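PDB 5LP5: penicillin-binding protein 2 (Pbp2) from Helicobacter pylori, which probably binds penicillin and cross-links peptidoglycan as a transpeptidase in cell-shape-related wall synthesis, and forms a complex with MreC. Local coordinates for residues M488-A499 against I508-T516. Numbering follows the deposited sequence.
Sequences MYEVCNHKDGTA and ITLACKTGT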
# COMPACT_ATOMS: atom_id res chain seq x y z
N MET A 488 -14.21 -21.63 40.93
CA MET A 488 -14.31 -20.48 40.03
C MET A 488 -15.78 -20.26 39.66
O MET A 488 -16.26 -19.13 39.62
CB MET A 488 -13.45 -20.66 38.77
CG MET A 488 -11.94 -20.70 39.02
SD MET A 488 -10.86 -20.92 37.57
CE MET A 488 -11.14 -19.29 36.87
N TYR A 489 -16.49 -21.36 39.40
CA TYR A 489 -17.93 -21.32 39.17
C TYR A 489 -18.65 -20.58 40.31
O TYR A 489 -19.51 -19.72 40.07
CB TYR A 489 -18.49 -22.74 39.03
CG TYR A 489 -20.00 -22.80 38.89
CD1 TYR A 489 -20.63 -22.36 37.73
CD2 TYR A 489 -20.79 -23.31 39.92
CE1 TYR A 489 -22.00 -22.42 37.61
CE2 TYR A 489 -22.16 -23.36 39.81
CZ TYR A 489 -22.76 -22.93 38.65
OH TYR A 489 -24.12 -22.99 38.53
N GLU A 490 -18.28 -20.93 41.54
CA GLU A 490 -18.89 -20.35 42.73
C GLU A 490 -18.56 -18.87 42.92
O GLU A 490 -19.34 -18.14 43.51
CB GLU A 490 -18.51 -21.17 43.98
CG GLU A 490 -19.25 -22.50 44.09
CD GLU A 490 -18.79 -23.37 45.25
OE1 GLU A 490 -17.98 -22.93 46.10
OE2 GLU A 490 -19.27 -24.52 45.32
N VAL A 491 -17.42 -18.43 42.43
CA VAL A 491 -17.04 -17.01 42.59
C VAL A 491 -18.04 -16.10 41.90
O VAL A 491 -18.33 -15.01 42.39
CB VAL A 491 -15.63 -16.72 42.02
CG1 VAL A 491 -15.30 -15.24 42.15
CG2 VAL A 491 -14.57 -17.54 42.75
N CYS A 492 -18.54 -16.57 40.77
CA CYS A 492 -19.40 -15.81 39.87
C CYS A 492 -20.88 -16.12 40.12
O CYS A 492 -21.73 -15.29 39.81
CB CYS A 492 -19.06 -16.18 38.43
SG CYS A 492 -17.84 -15.15 37.56
N ASN A 493 -21.16 -17.31 40.65
CA ASN A 493 -22.53 -17.85 40.70
C ASN A 493 -23.13 -18.10 42.09
O ASN A 493 -24.34 -18.04 42.26
CB ASN A 493 -22.60 -19.13 39.88
CG ASN A 493 -22.32 -18.89 38.42
OD1 ASN A 493 -23.15 -18.31 37.72
ND2 ASN A 493 -21.15 -19.32 37.96
N HIS A 494 -22.30 -18.43 43.07
CA HIS A 494 -22.75 -18.58 44.47
C HIS A 494 -22.89 -17.18 45.09
O HIS A 494 -22.13 -16.27 44.78
CB HIS A 494 -21.73 -19.42 45.25
CG HIS A 494 -22.25 -19.95 46.56
ND1 HIS A 494 -22.44 -19.16 47.67
CD2 HIS A 494 -22.58 -21.21 46.93
CE1 HIS A 494 -22.89 -19.91 48.67
NE2 HIS A 494 -22.98 -21.15 48.24
N LYS A 495 -23.87 -17.00 45.97
CA LYS A 495 -24.21 -15.67 46.48
C LYS A 495 -23.13 -15.10 47.39
O LYS A 495 -22.98 -13.88 47.50
CB LYS A 495 -25.57 -15.72 47.18
CG LYS A 495 -26.67 -16.19 46.24
CD LYS A 495 -28.06 -16.18 46.86
CE LYS A 495 -29.14 -16.41 45.81
NZ LYS A 495 -30.46 -16.71 46.45
N ASP A 496 -22.37 -15.99 48.02
CA ASP A 496 -21.20 -15.63 48.83
C ASP A 496 -20.01 -15.19 48.00
O ASP A 496 -19.16 -14.43 48.48
CB ASP A 496 -20.79 -16.83 49.68
CG ASP A 496 -21.80 -17.16 50.72
OD1 ASP A 496 -22.54 -16.24 51.12
OD2 ASP A 496 -21.86 -18.33 51.15
N GLY A 497 -19.95 -15.69 46.77
CA GLY A 497 -18.86 -15.39 45.85
C GLY A 497 -18.51 -13.92 45.81
O GLY A 497 -19.38 -13.06 45.85
N THR A 498 -17.21 -13.64 45.75
CA THR A 498 -16.74 -12.26 45.69
C THR A 498 -17.33 -11.52 44.49
O THR A 498 -17.66 -10.34 44.58
CB THR A 498 -15.20 -12.16 45.67
OG1 THR A 498 -14.81 -10.80 45.39
CG2 THR A 498 -14.58 -13.07 44.63
N ALA A 499 -17.48 -12.23 43.38
CA ALA A 499 -17.92 -11.62 42.12
C ALA A 499 -19.37 -11.96 41.77
O ALA A 499 -19.67 -12.29 40.63
CB ALA A 499 -17.00 -12.09 41.01
N ILE A 508 -24.69 -16.05 29.44
CA ILE A 508 -24.10 -17.38 29.54
C ILE A 508 -23.61 -17.59 30.96
O ILE A 508 -23.43 -16.63 31.73
CB ILE A 508 -22.87 -17.49 28.60
CG1 ILE A 508 -23.24 -17.15 27.15
CG2 ILE A 508 -22.24 -18.88 28.65
CD1 ILE A 508 -24.17 -18.16 26.51
N THR A 509 -23.35 -18.85 31.31
CA THR A 509 -22.75 -19.18 32.59
C THR A 509 -21.26 -18.96 32.60
O THR A 509 -20.55 -19.45 31.73
CB THR A 509 -23.04 -20.62 33.01
OG1 THR A 509 -24.45 -20.88 32.87
CG2 THR A 509 -22.68 -20.82 34.46
N LEU A 510 -20.81 -18.22 33.61
CA LEU A 510 -19.43 -17.81 33.77
C LEU A 510 -18.76 -18.50 34.96
O LEU A 510 -19.42 -18.92 35.91
CB LEU A 510 -19.38 -16.29 33.99
CG LEU A 510 -19.64 -15.39 32.78
CD1 LEU A 510 -19.92 -13.95 33.18
CD2 LEU A 510 -18.46 -15.42 31.85
N ALA A 511 -17.44 -18.60 34.88
CA ALA A 511 -16.59 -19.09 35.97
C ALA A 511 -15.34 -18.19 36.03
O ALA A 511 -14.66 -18.03 35.03
CB ALA A 511 -16.20 -20.54 35.70
N CYS A 512 -15.06 -17.62 37.19
CA CYS A 512 -14.04 -16.57 37.33
C CYS A 512 -13.15 -16.73 38.58
O CYS A 512 -13.33 -17.63 39.39
CB CYS A 512 -14.73 -15.19 37.37
SG CYS A 512 -16.05 -15.06 38.62
N LYS A 513 -12.17 -15.85 38.68
CA LYS A 513 -11.41 -15.61 39.91
C LYS A 513 -10.98 -14.15 39.89
O LYS A 513 -10.45 -13.66 38.89
CB LYS A 513 -10.19 -16.52 40.04
CG LYS A 513 -9.38 -16.33 41.32
CD LYS A 513 -10.14 -16.81 42.55
CE LYS A 513 -9.68 -16.12 43.83
NZ LYS A 513 -10.28 -14.76 44.02
N THR A 514 -11.22 -13.43 40.97
CA THR A 514 -10.79 -12.05 41.07
C THR A 514 -9.39 -11.99 41.68
O THR A 514 -8.88 -13.00 42.19
CB THR A 514 -11.75 -11.22 41.93
OG1 THR A 514 -12.06 -11.95 43.13
CG2 THR A 514 -13.04 -10.93 41.16
N GLY A 515 -8.79 -10.80 41.60
CA GLY A 515 -7.54 -10.50 42.30
C GLY A 515 -7.37 -9.01 42.58
O GLY A 515 -8.02 -8.16 41.96
N THR A 516 -6.52 -8.68 43.55
CA THR A 516 -6.11 -7.29 43.77
C THR A 516 -4.62 -7.29 44.06
O THR A 516 -4.10 -8.20 44.72
CB THR A 516 -6.89 -6.58 44.90
OG1 THR A 516 -8.28 -6.48 44.55
CG2 THR A 516 -6.35 -5.17 45.13
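C512 holds its SG between its own backbone N and carbonyl carbon (chi1 53°), which lifts the sulfur off strand 511-517 toward C492 on the last turn of helix 475-493. The SG atoms of C492 and C512 form a disulfide, 2.1 Å apart. V491 CG1 lies 3.6 Å from C512 SG, and the methyl of A499 also packs on that sulfur. N493, with CG anti to its carbonyl carbon (chi1 -64°), turns its amide to the carbonyl of L510, just ahead of the strand: ND2 donates to L510 O at 2.7 Å, almost in line with that C=O, and to Y489 O of its own helix at 2.7 Å. One amide nitrogen thus ties the helix end to the residue before the strand. T509 CG2 meets the edge of the Y489 ring, 3.6 Å from CE1, while Y551 stacks on this tyrosine. Near the start of the strand, C512 N also donates to M488 O (3.1 Å). The segments 488-493 and 511-516 run nearly perpendicular (84°), the strand bordering the transpeptidase domain's antiparallel sheet beside strand 542-549. K513 opens a KTG sequence resembling the family's active-site motif; the disulfide and two hydrogen bonds fasten the start of this probable active-site strand to the end of helix 475-493.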